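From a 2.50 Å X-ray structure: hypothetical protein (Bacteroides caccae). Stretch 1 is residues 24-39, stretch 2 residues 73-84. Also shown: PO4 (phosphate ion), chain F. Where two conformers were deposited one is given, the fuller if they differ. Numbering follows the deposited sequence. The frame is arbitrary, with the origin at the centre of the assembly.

Stretch 1 24-39: TVKPGDIVHIYGDGFQ
Stretch 2 73-84: HSNGMSIRMPYR

Strands 30-36 and 76-80 pair antiparallel (153° between directions, axes 4.6 Å apart at closest); the two stretches together bury 1014 Å². Val25 (m) points toward selenomethionine Met81 (m, m, m), CG2 to CG 4.0 Å. A type II turn, Lys26 to Asp29, follows; Asp29 OD2 accepts Lys26 N (3.0 Å). Pro27 CB lies over the Tyr83 ring face (3.8 Å from its centroid; Tyr83 chi1 m). Gly28, at phi/psi 97/-19, leaves room where a CB would strike Tyr83 OH; its N donates to Met81 O (2.8 Å), and its O receives a weak bond from Arg80 NH1 (2.9 Å). Met81 N reaches Asp29 O (3.0 Å).

Ile30 (m, m) pairs with Arg80 (t, t, m), its CD1 over the guanidinium face, 3.6 Å from NH2. Val31 (t) exchanges hydrogen bonds with Ile79 (p, t), N to O 2.8 Å and O to N 2.9 Å. On the Ile30 face, His32 NE2 (m) and Ser78 OG (m) bind phosphate O2 and O4 at 2.7 and 2.8 Å. Ile33 (m, t) repeats Val31's pattern with selenomethionine Met77, N to O 2.8 Å, O to N 2.9 Å; its CD1 meets Ile79 CD1 at 4.0 Å. Opposite Tyr34 (p), Gly76 permits a 4.1 Å CA-CA approach. Gly35 N bonds Asn75 O (3.1 Å). Beyond the strand, buried Phe38 (m) sets CD1 3.7 Å from Met77 SE.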

# COMPACT_ATOMS: atom_id res chain seq x y z
N THR A 24 22.87 25.67 10.98
CA THR A 24 21.46 25.33 10.96
C THR A 24 20.67 26.51 10.41
O THR A 24 20.83 27.65 10.87
CB THR A 24 20.96 24.93 12.36
OG1 THR A 24 21.68 23.76 12.80
CG2 THR A 24 19.46 24.61 12.34
N VAL A 25 19.82 26.25 9.43
CA VAL A 25 18.98 27.28 8.83
C VAL A 25 17.53 26.84 8.88
O VAL A 25 17.25 25.66 9.05
CB VAL A 25 19.41 27.59 7.38
CG1 VAL A 25 20.83 28.14 7.36
CG2 VAL A 25 19.31 26.36 6.49
N LYS A 26 16.60 27.78 8.75
CA LYS A 26 15.17 27.48 8.84
C LYS A 26 14.49 27.54 7.48
O LYS A 26 14.88 28.33 6.62
CB LYS A 26 14.49 28.45 9.81
CG LYS A 26 14.84 28.21 11.27
CD LYS A 26 14.35 29.33 12.17
CE LYS A 26 15.17 30.60 12.00
NZ LYS A 26 15.05 31.52 13.17
N PRO A 27 13.46 26.71 7.27
CA PRO A 27 12.61 26.87 6.11
C PRO A 27 12.11 28.30 5.99
O PRO A 27 11.65 28.87 6.97
CB PRO A 27 11.45 25.92 6.39
CG PRO A 27 12.05 24.84 7.20
CD PRO A 27 13.11 25.50 8.05
N GLY A 28 12.22 28.88 4.79
CA GLY A 28 11.84 30.28 4.56
C GLY A 28 13.01 31.26 4.62
O GLY A 28 12.88 32.38 4.13
N ASP A 29 14.12 30.85 5.24
CA ASP A 29 15.32 31.69 5.32
C ASP A 29 15.97 31.87 3.96
O ASP A 29 15.79 31.04 3.06
CB ASP A 29 16.38 31.06 6.25
CG ASP A 29 16.09 31.26 7.72
OD1 ASP A 29 15.10 31.95 8.06
OD2 ASP A 29 16.88 30.74 8.54
N ILE A 30 16.73 32.95 3.84
CA ILE A 30 17.57 33.19 2.68
C ILE A 30 18.98 32.68 2.96
O ILE A 30 19.59 33.05 3.96
CB ILE A 30 17.67 34.70 2.38
CG1 ILE A 30 16.28 35.30 2.08
CG2 ILE A 30 18.61 34.95 1.21
CD1 ILE A 30 15.60 34.71 0.87
N VAL A 31 19.48 31.83 2.07
CA VAL A 31 20.87 31.37 2.13
C VAL A 31 21.65 32.02 0.99
O VAL A 31 21.13 32.17 -0.12
CB VAL A 31 20.93 29.84 2.04
CG1 VAL A 31 22.32 29.35 1.64
CG2 VAL A 31 20.51 29.23 3.37
N HIS A 32 22.89 32.41 1.27
CA HIS A 32 23.71 33.15 0.32
C HIS A 32 24.83 32.31 -0.25
O HIS A 32 25.51 31.60 0.48
CB HIS A 32 24.31 34.38 0.99
CG HIS A 32 23.28 35.29 1.57
ND1 HIS A 32 22.77 35.11 2.84
CD2 HIS A 32 22.64 36.36 1.05
CE1 HIS A 32 21.88 36.05 3.08
NE2 HIS A 32 21.78 36.82 2.01
N ILE A 33 25.01 32.43 -1.56
CA ILE A 33 26.05 31.73 -2.28
C ILE A 33 26.99 32.76 -2.87
O ILE A 33 26.53 33.77 -3.39
CB ILE A 33 25.44 30.89 -3.41
CG1 ILE A 33 24.71 29.69 -2.84
CG2 ILE A 33 26.52 30.43 -4.38
CD1 ILE A 33 23.76 29.05 -3.83
N TYR A 34 28.28 32.49 -2.80
CA TYR A 34 29.29 33.41 -3.32
C TYR A 34 30.28 32.69 -4.23
O TYR A 34 30.35 31.46 -4.21
CB TYR A 34 30.03 34.12 -2.19
CG TYR A 34 30.77 33.20 -1.25
CD1 TYR A 34 32.08 32.83 -1.50
CD2 TYR A 34 30.16 32.71 -0.10
CE1 TYR A 34 32.77 31.99 -0.64
CE2 TYR A 34 30.83 31.87 0.77
CZ TYR A 34 32.14 31.51 0.50
OH TYR A 34 32.81 30.68 1.37
N GLY A 35 31.03 33.46 -5.00
CA GLY A 35 32.03 32.93 -5.92
C GLY A 35 32.24 33.81 -7.13
O GLY A 35 31.51 34.78 -7.32
N ASP A 36 33.24 33.48 -7.94
CA ASP A 36 33.52 34.22 -9.18
C ASP A 36 33.20 33.33 -10.38
O ASP A 36 33.59 32.17 -10.40
CB ASP A 36 35.00 34.63 -9.22
CG ASP A 36 35.40 35.50 -8.03
OD1 ASP A 36 34.57 36.32 -7.57
OD2 ASP A 36 36.56 35.37 -7.57
N GLY A 37 32.47 33.88 -11.34
CA GLY A 37 32.20 33.18 -12.60
C GLY A 37 30.77 32.68 -12.79
O GLY A 37 30.53 31.85 -13.67
N PHE A 38 29.83 33.17 -12.01
CA PHE A 38 28.42 32.83 -12.23
C PHE A 38 27.94 33.37 -13.57
O PHE A 38 28.49 34.34 -14.09
CB PHE A 38 27.54 33.36 -11.09
CG PHE A 38 27.78 32.67 -9.78
CD1 PHE A 38 27.13 31.49 -9.48
CD2 PHE A 38 28.67 33.20 -8.86
CE1 PHE A 38 27.35 30.85 -8.27
CE2 PHE A 38 28.90 32.57 -7.66
CZ PHE A 38 28.24 31.39 -7.36
N GLN A 39 26.92 32.72 -14.12
CA GLN A 39 26.42 33.05 -15.46
C GLN A 39 24.90 33.11 -15.48
O GLN A 39 24.24 32.48 -14.66
CB GLN A 39 26.91 32.02 -16.47
CG GLN A 39 28.42 31.89 -16.53
CD GLN A 39 28.90 31.08 -17.73
OE1 GLN A 39 28.11 30.58 -18.52
NE2 GLN A 39 30.22 30.97 -17.87
N HIS A 73 23.56 37.85 -8.96
CA HIS A 73 24.64 38.69 -9.51
C HIS A 73 25.75 37.79 -10.06
O HIS A 73 25.65 36.56 -10.01
CB HIS A 73 25.26 39.64 -8.46
CG HIS A 73 24.50 39.74 -7.17
ND1 HIS A 73 24.93 39.18 -5.99
CD2 HIS A 73 23.33 40.36 -6.89
CE1 HIS A 73 24.06 39.44 -5.03
NE2 HIS A 73 23.07 40.16 -5.55
N SER A 74 26.81 38.41 -10.57
CA SER A 74 27.96 37.69 -11.11
C SER A 74 28.88 37.18 -10.00
O SER A 74 29.66 36.25 -10.24
CB SER A 74 28.76 38.58 -12.05
OG SER A 74 29.21 39.74 -11.36
N ASN A 75 28.78 37.78 -8.81
CA ASN A 75 29.60 37.38 -7.66
C ASN A 75 28.87 36.46 -6.67
O ASN A 75 29.46 35.99 -5.71
CB ASN A 75 30.19 38.60 -6.93
CG ASN A 75 29.15 39.66 -6.63
OD1 ASN A 75 28.00 39.36 -6.32
ND2 ASN A 75 29.56 40.92 -6.71
N GLY A 76 27.59 36.21 -6.91
CA GLY A 76 26.83 35.30 -6.05
C GLY A 76 25.32 35.38 -6.21
O GLY A 76 24.82 36.08 -7.09
N MSE A 77 24.60 34.66 -5.36
CA MSE A 77 23.14 34.57 -5.47
C MSE A 77 22.51 34.27 -4.14
O MSE A 77 23.15 33.71 -3.26
CB MSE A 77 22.73 33.52 -6.51
CG MSE A 77 23.70 32.34 -6.65
SE MSE A 77 23.57 31.59 -8.48
CE MSE A 77 21.63 31.68 -8.71
N SER A 78 21.26 34.68 -3.98
CA SER A 78 20.46 34.38 -2.79
C SER A 78 19.41 33.34 -3.14
O SER A 78 18.72 33.47 -4.15
CB SER A 78 19.76 35.64 -2.28
OG SER A 78 20.68 36.69 -2.05
N ILE A 79 19.29 32.31 -2.31
CA ILE A 79 18.27 31.27 -2.52
C ILE A 79 17.40 31.13 -1.28
O ILE A 79 17.82 31.48 -0.19
CB ILE A 79 18.90 29.91 -2.87
CG1 ILE A 79 19.69 29.34 -1.69
CG2 ILE A 79 19.79 30.06 -4.09
CD1 ILE A 79 20.40 28.04 -1.99
N ARG A 80 16.18 30.65 -1.48
CA ARG A 80 15.25 30.45 -0.37
C ARG A 80 15.22 28.98 0.03
O ARG A 80 15.17 28.12 -0.84
CB ARG A 80 13.84 30.94 -0.74
CG ARG A 80 12.95 31.16 0.47
CD ARG A 80 11.65 31.86 0.11
NE ARG A 80 11.84 33.26 -0.29
CZ ARG A 80 12.06 34.27 0.56
NH1 ARG A 80 12.13 34.08 1.87
NH2 ARG A 80 12.22 35.51 0.08
N MSE A 81 15.26 28.70 1.32
CA MSE A 81 15.19 27.33 1.82
C MSE A 81 13.74 26.91 1.86
O MSE A 81 12.89 27.67 2.32
CB MSE A 81 15.82 27.21 3.21
CG MSE A 81 17.29 27.65 3.26
SE MSE A 81 18.41 26.69 1.95
CE MSE A 81 18.18 24.87 2.63
N PRO A 82 13.43 25.71 1.36
CA PRO A 82 12.04 25.27 1.24
C PRO A 82 11.41 24.70 2.51
O PRO A 82 12.10 24.21 3.41
CB PRO A 82 12.13 24.16 0.20
CG PRO A 82 13.48 23.58 0.39
CD PRO A 82 14.37 24.74 0.75
N TYR A 83 10.08 24.78 2.55
CA TYR A 83 9.26 24.09 3.54
C TYR A 83 8.96 22.67 3.08
O TYR A 83 9.35 22.28 1.98
CB TYR A 83 7.95 24.85 3.76
CG TYR A 83 8.10 26.18 4.46
CD1 TYR A 83 8.40 27.34 3.75
CD2 TYR A 83 7.94 26.28 5.84
CE1 TYR A 83 8.55 28.56 4.39
CE2 TYR A 83 8.08 27.49 6.49
CZ TYR A 83 8.39 28.63 5.76
OH TYR A 83 8.53 29.83 6.43
N ARG A 84 8.27 21.91 3.93
CA ARG A 84 7.68 20.61 3.60
C ARG A 84 8.66 19.43 3.55
O ARG A 84 8.28 18.33 3.14
CB ARG A 84 6.84 20.66 2.32
CG ARG A 84 5.74 21.71 2.36
CD ARG A 84 4.81 21.64 1.17
NE ARG A 84 3.63 22.47 1.39
CZ ARG A 84 3.57 23.79 1.25
NH1 ARG A 84 4.63 24.49 0.86
NH2 ARG A 84 2.43 24.43 1.50
P PO4 F . 19.54 39.35 0.77
O1 PO4 F . 20.84 40.12 0.88
O2 PO4 F . 19.50 38.27 1.82
O3 PO4 F . 18.36 40.27 1.01
O4 PO4 F . 19.44 38.74 -0.61